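Long-range contacts in V-type ATP synthase alpha chain (Nanoarchaeum equitans Kin4-M, PDB 5BN4), which is the A (alpha) subunit of a V-type ATP synthase, a member of the ATP synthase alpha/beta family with a P-loop-type nucleotide-binding domain: residues 189-194 with 362-367; 343-348 with 388-393. All coordinates share one frame; numbering follows the deposited sequence.

Contact 1 (189-194 with 362-367); sequences PYKEKL and RVRTLN
Tyr190 lays one face of its ring on Val363: CG1 stands 3.6 Å from the ring centroid and only 11° off the normal, a CH-pi contact, while Arg364 O and Glu192 N lie at the ring's edge. The ring reaches this place because CG sits between the backbone N and the carbonyl carbon (chi1 52°). Two further flat groups share one methyl. Leu194 CD1 lies over the middle of the Arg362 guanidinium, 3.8 Å from CZ, and also over a face of the Arg364 guanidinium, there displaced toward its rim. The Arg362 head is held outside the two segments, by a salt bridge from NE to Glu370 and a hydrogen bond from NH1 to Asp195 O.

Between these groups runs a short antiparallel pairing that illustrates the classic beta bulge. Lys191 and Glu192 both face Arg364, whose carbonyl oxygen takes the amide of Lys191 (N to O 2.7 Å) and, weakly, that of Glu192. Arg364 N returns a bond to Glu192 O, and Leu194 N reaches Arg362 O. At the loop end a water donates to Pro189 O and accepts from Leu366 N. The extended Lys191 chain runs alongside, CE 3.5 Å from Leu366 O, to a salt bridge with Asp368.

Strand 361-364 carries the short strand 192-193 on one side and pairs antiparallel with strand 370-379 through Val363 and Gly371. Arg309 of helix 292-309 touches both Tyr190 and Val363, and Lys193 packs on Lys170 of the NEQ263 chain.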
# COMPACT_ATOMS: atom_id res chain seq x y z
N PRO A 189 -17.38 3.50 41.40
CA PRO A 189 -18.16 4.75 41.44
C PRO A 189 -17.50 5.85 42.27
O PRO A 189 -16.75 5.57 43.20
CB PRO A 189 -19.47 4.32 42.09
CG PRO A 189 -19.09 3.18 42.96
CD PRO A 189 -18.01 2.44 42.21
N TYR A 190 -17.80 7.09 41.91
CA TYR A 190 -17.35 8.26 42.65
C TYR A 190 -18.42 9.34 42.55
O TYR A 190 -19.32 9.24 41.72
CB TYR A 190 -16.01 8.77 42.11
CG TYR A 190 -16.00 9.00 40.61
CD1 TYR A 190 -16.42 10.21 40.07
CD2 TYR A 190 -15.57 8.01 39.74
CE1 TYR A 190 -16.41 10.43 38.71
CE2 TYR A 190 -15.56 8.21 38.38
CZ TYR A 190 -15.98 9.43 37.86
OH TYR A 190 -15.97 9.63 36.50
N LYS A 191 -18.32 10.38 43.38
CA LYS A 191 -19.34 11.41 43.40
C LYS A 191 -19.29 12.36 42.20
O LYS A 191 -20.26 12.48 41.45
CB LYS A 191 -19.30 12.21 44.71
CG LYS A 191 -20.04 11.55 45.86
CD LYS A 191 -20.13 12.48 47.06
CE LYS A 191 -20.98 11.89 48.16
NZ LYS A 191 -21.10 12.82 49.32
N GLU A 192 -18.16 13.04 42.02
CA GLU A 192 -18.05 14.07 41.00
C GLU A 192 -16.66 14.15 40.38
O GLU A 192 -15.66 14.19 41.09
CB GLU A 192 -18.43 15.43 41.60
CG GLU A 192 -18.17 16.63 40.70
CD GLU A 192 -18.32 17.95 41.44
OE1 GLU A 192 -18.49 17.92 42.67
OE2 GLU A 192 -18.27 19.01 40.78
N LYS A 193 -16.61 14.17 39.05
CA LYS A 193 -15.35 14.38 38.34
C LYS A 193 -14.90 15.83 38.51
O LYS A 193 -15.59 16.75 38.08
CB LYS A 193 -15.51 14.05 36.85
CG LYS A 193 -14.31 14.43 36.00
CD LYS A 193 -13.13 13.50 36.23
CE LYS A 193 -13.36 12.15 35.56
NZ LYS A 193 -13.43 12.27 34.07
N LEU A 194 -13.75 16.02 39.14
CA LEU A 194 -13.24 17.35 39.44
C LEU A 194 -12.40 17.93 38.30
O LEU A 194 -11.93 17.21 37.43
CB LEU A 194 -12.42 17.34 40.73
CG LEU A 194 -13.18 16.96 42.01
CD1 LEU A 194 -12.24 16.96 43.20
CD2 LEU A 194 -14.34 17.91 42.24
N ARG A 362 -9.35 13.21 38.06
CA ARG A 362 -9.39 13.67 39.44
C ARG A 362 -10.84 13.78 39.86
O ARG A 362 -11.62 14.52 39.25
CB ARG A 362 -8.69 15.03 39.56
CG ARG A 362 -8.90 15.74 40.89
CD ARG A 362 -8.01 16.97 40.99
NE ARG A 362 -8.28 17.74 42.20
CZ ARG A 362 -9.03 18.84 42.24
NH1 ARG A 362 -9.60 19.30 41.13
NH2 ARG A 362 -9.22 19.48 43.38
N VAL A 363 -11.22 13.04 40.90
CA VAL A 363 -12.63 12.95 41.27
C VAL A 363 -12.91 13.32 42.72
O VAL A 363 -12.00 13.50 43.53
CB VAL A 363 -13.19 11.54 41.02
CG1 VAL A 363 -12.93 11.09 39.59
CG2 VAL A 363 -12.60 10.55 42.01
N ARG A 364 -14.20 13.45 43.03
CA ARG A 364 -14.67 13.57 44.39
C ARG A 364 -15.13 12.18 44.82
O ARG A 364 -16.10 11.65 44.27
CB ARG A 364 -15.82 14.56 44.47
CG ARG A 364 -16.47 14.67 45.85
CD ARG A 364 -16.33 16.08 46.40
NE ARG A 364 -14.95 16.38 46.77
CZ ARG A 364 -14.47 17.62 46.91
NH1 ARG A 364 -15.26 18.66 46.71
NH2 ARG A 364 -13.20 17.80 47.26
N THR A 365 -14.42 11.59 45.77
CA THR A 365 -14.71 10.24 46.21
C THR A 365 -16.03 10.17 46.97
O THR A 365 -16.60 11.20 47.33
CB THR A 365 -13.57 9.68 47.08
OG1 THR A 365 -13.38 10.54 48.21
CG2 THR A 365 -12.28 9.63 46.27
N LEU A 366 -16.52 8.96 47.20
CA LEU A 366 -17.80 8.76 47.88
C LEU A 366 -17.77 9.28 49.31
O LEU A 366 -18.79 9.69 49.86
CB LEU A 366 -18.19 7.29 47.88
CG LEU A 366 -18.38 6.65 46.50
CD1 LEU A 366 -18.77 5.18 46.65
CD2 LEU A 366 -19.42 7.41 45.71
N ASN A 367 -16.58 9.27 49.92
CA ASN A 367 -16.42 9.79 51.27
C ASN A 367 -16.00 11.26 51.27
O ASN A 367 -15.42 11.75 52.24
CB ASN A 367 -15.43 8.94 52.07
CG ASN A 367 -14.14 8.67 51.30
OD1 ASN A 367 -13.63 9.54 50.60
ND2 ASN A 367 -13.62 7.46 51.44
O HOH W 1 -14.90 7.13 45.00

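Contact 2 (343-348 with 388-393); sequences EGYPAY and EPVTQN
Tyr345 and Val390 form the close-packed half of this contact, between a loop and the first turn of a helix. Val390 CG2 comes over a face of the ring, 3.7 Å from Tyr345 CZ and 28° off the normal at the centroid, as a CH-pi contact. Pro389 CG approaches the same ring obliquely, 4.1 Å from Tyr345 CD2. Glu388, also buried, caps the helix. Bent at chi2 (95°), it turns its carboxylate back over the helix start, where OE1 accepts from Thr391 N and OG1, both from one face of its plane, and OE2 from Val390 N.

Among the touching residues only Glu343 is exposed. Its chain is extended past CG, and the carboxylate lies against the proline ring, Glu343 CD 3.5 Å from Pro389 CD, without a direct polar bond to the helix. A water relays instead: it donates to Glu388 OE2, gives Glu343 OE1 a weak bond and meets Tyr345 OH at 3.1 Å.

Helix 322-335 backs the packed half, Ala326 touching Tyr345 and Val390 while Arg330 makes a cation-pi contact with the tyrosine. Val379 of strand 370-379 and Leu349 of helix 349-357 also pack against Val390.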
# COMPACT_ATOMS: atom_id res chain seq x y z
N GLU A 343 -6.46 -2.78 9.78
CA GLU A 343 -5.26 -3.54 10.14
C GLU A 343 -5.55 -4.76 11.01
O GLU A 343 -4.80 -5.05 11.95
CB GLU A 343 -4.21 -2.64 10.79
CG GLU A 343 -3.68 -1.56 9.86
CD GLU A 343 -2.41 -0.92 10.39
OE1 GLU A 343 -1.78 -1.50 11.30
OE2 GLU A 343 -2.04 0.17 9.88
N GLY A 344 -6.63 -5.46 10.71
CA GLY A 344 -6.94 -6.71 11.38
C GLY A 344 -7.65 -6.55 12.71
O GLY A 344 -8.33 -7.47 13.17
N TYR A 345 -7.49 -5.39 13.33
CA TYR A 345 -8.09 -5.13 14.63
C TYR A 345 -9.61 -5.12 14.52
O TYR A 345 -10.15 -4.77 13.47
CB TYR A 345 -7.60 -3.79 15.18
CG TYR A 345 -6.13 -3.77 15.50
CD1 TYR A 345 -5.64 -4.37 16.65
CD2 TYR A 345 -5.22 -3.17 14.64
CE1 TYR A 345 -4.29 -4.36 16.95
CE2 TYR A 345 -3.87 -3.15 14.93
CZ TYR A 345 -3.41 -3.75 16.08
OH TYR A 345 -2.07 -3.74 16.37
N PRO A 346 -10.30 -5.52 15.60
CA PRO A 346 -11.77 -5.46 15.61
C PRO A 346 -12.24 -4.02 15.47
O PRO A 346 -11.51 -3.10 15.84
CB PRO A 346 -12.14 -6.01 16.99
CG PRO A 346 -10.90 -5.84 17.82
CD PRO A 346 -9.76 -6.04 16.87
N ALA A 347 -13.45 -3.83 14.95
CA ALA A 347 -13.98 -2.49 14.73
C ALA A 347 -14.29 -1.77 16.04
O ALA A 347 -14.48 -0.55 16.06
CB ALA A 347 -15.22 -2.55 13.85
N TYR A 348 -14.33 -2.52 17.14
CA TYR A 348 -14.62 -1.94 18.45
C TYR A 348 -13.36 -1.68 19.27
O TYR A 348 -13.41 -1.61 20.49
CB TYR A 348 -15.58 -2.83 19.23
CG TYR A 348 -15.19 -4.29 19.29
CD1 TYR A 348 -14.19 -4.73 20.16
CD2 TYR A 348 -15.82 -5.23 18.49
CE1 TYR A 348 -13.83 -6.07 20.22
CE2 TYR A 348 -15.46 -6.57 18.54
CZ TYR A 348 -14.47 -6.98 19.40
OH TYR A 348 -14.12 -8.31 19.46
N GLU A 388 -0.75 3.96 12.61
CA GLU A 388 -1.47 2.73 12.90
C GLU A 388 -2.64 3.00 13.85
O GLU A 388 -2.61 3.97 14.61
CB GLU A 388 -0.51 1.68 13.47
CG GLU A 388 0.14 2.07 14.78
CD GLU A 388 -0.60 1.51 15.97
OE1 GLU A 388 -0.26 1.90 17.11
OE2 GLU A 388 -1.51 0.69 15.77
N PRO A 389 -3.69 2.15 13.80
CA PRO A 389 -4.93 2.37 14.56
C PRO A 389 -4.73 2.61 16.06
O PRO A 389 -5.26 3.58 16.58
CB PRO A 389 -5.70 1.07 14.34
CG PRO A 389 -5.23 0.58 13.04
CD PRO A 389 -3.78 0.95 12.95
N VAL A 390 -3.99 1.73 16.72
CA VAL A 390 -3.83 1.79 18.17
C VAL A 390 -3.33 3.16 18.63
O VAL A 390 -3.93 3.78 19.51
CB VAL A 390 -2.88 0.70 18.70
CG1 VAL A 390 -2.84 0.73 20.22
CG2 VAL A 390 -3.32 -0.67 18.20
N THR A 391 -2.24 3.62 18.04
CA THR A 391 -1.69 4.93 18.36
C THR A 391 -2.69 6.04 18.07
O THR A 391 -2.93 6.91 18.91
CB THR A 391 -0.41 5.22 17.55
OG1 THR A 391 0.60 4.27 17.90
CG2 THR A 391 0.09 6.63 17.84
N GLN A 392 -3.29 6.00 16.89
CA GLN A 392 -4.22 7.04 16.46
C GLN A 392 -5.49 7.06 17.30
O GLN A 392 -5.99 8.13 17.66
CB GLN A 392 -4.54 6.89 14.97
CG GLN A 392 -3.37 7.25 14.07
CD GLN A 392 -2.91 8.69 14.26
OE1 GLN A 392 -3.73 9.61 14.31
NE2 GLN A 392 -1.60 8.88 14.36
N ASN A 393 -6.03 5.88 17.60
CA ASN A 393 -7.19 5.78 18.47
C ASN A 393 -6.92 6.38 19.83
O ASN A 393 -7.76 7.07 20.40
CB ASN A 393 -7.62 4.31 18.62
CG ASN A 393 -8.21 3.74 17.35
OD1 ASN A 393 -8.60 4.48 16.44
ND2 ASN A 393 -8.29 2.42 17.28
O HOH W 2 -1.12 -1.42 14.58

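In the fold
The two contacts differ in chemistry as they differ in place. Contact 1 is a surface contact, carried by backbone pairing at the margin of the mixed sheet, with Lys191 and Arg362 each in a salt bridge to an acidic residue of the same chain. Contact 2 is mostly buried and relies on apolar packing; its polar side includes a helix cap and one bridging water. They lie about 31 Å apart between centres and do not touch, yet strand 370-379 is common to both: it pairs with strand 361-364 of contact 1, and its Val379 packs against the helix of contact 2. Each also has residues near the NEQ263 chain.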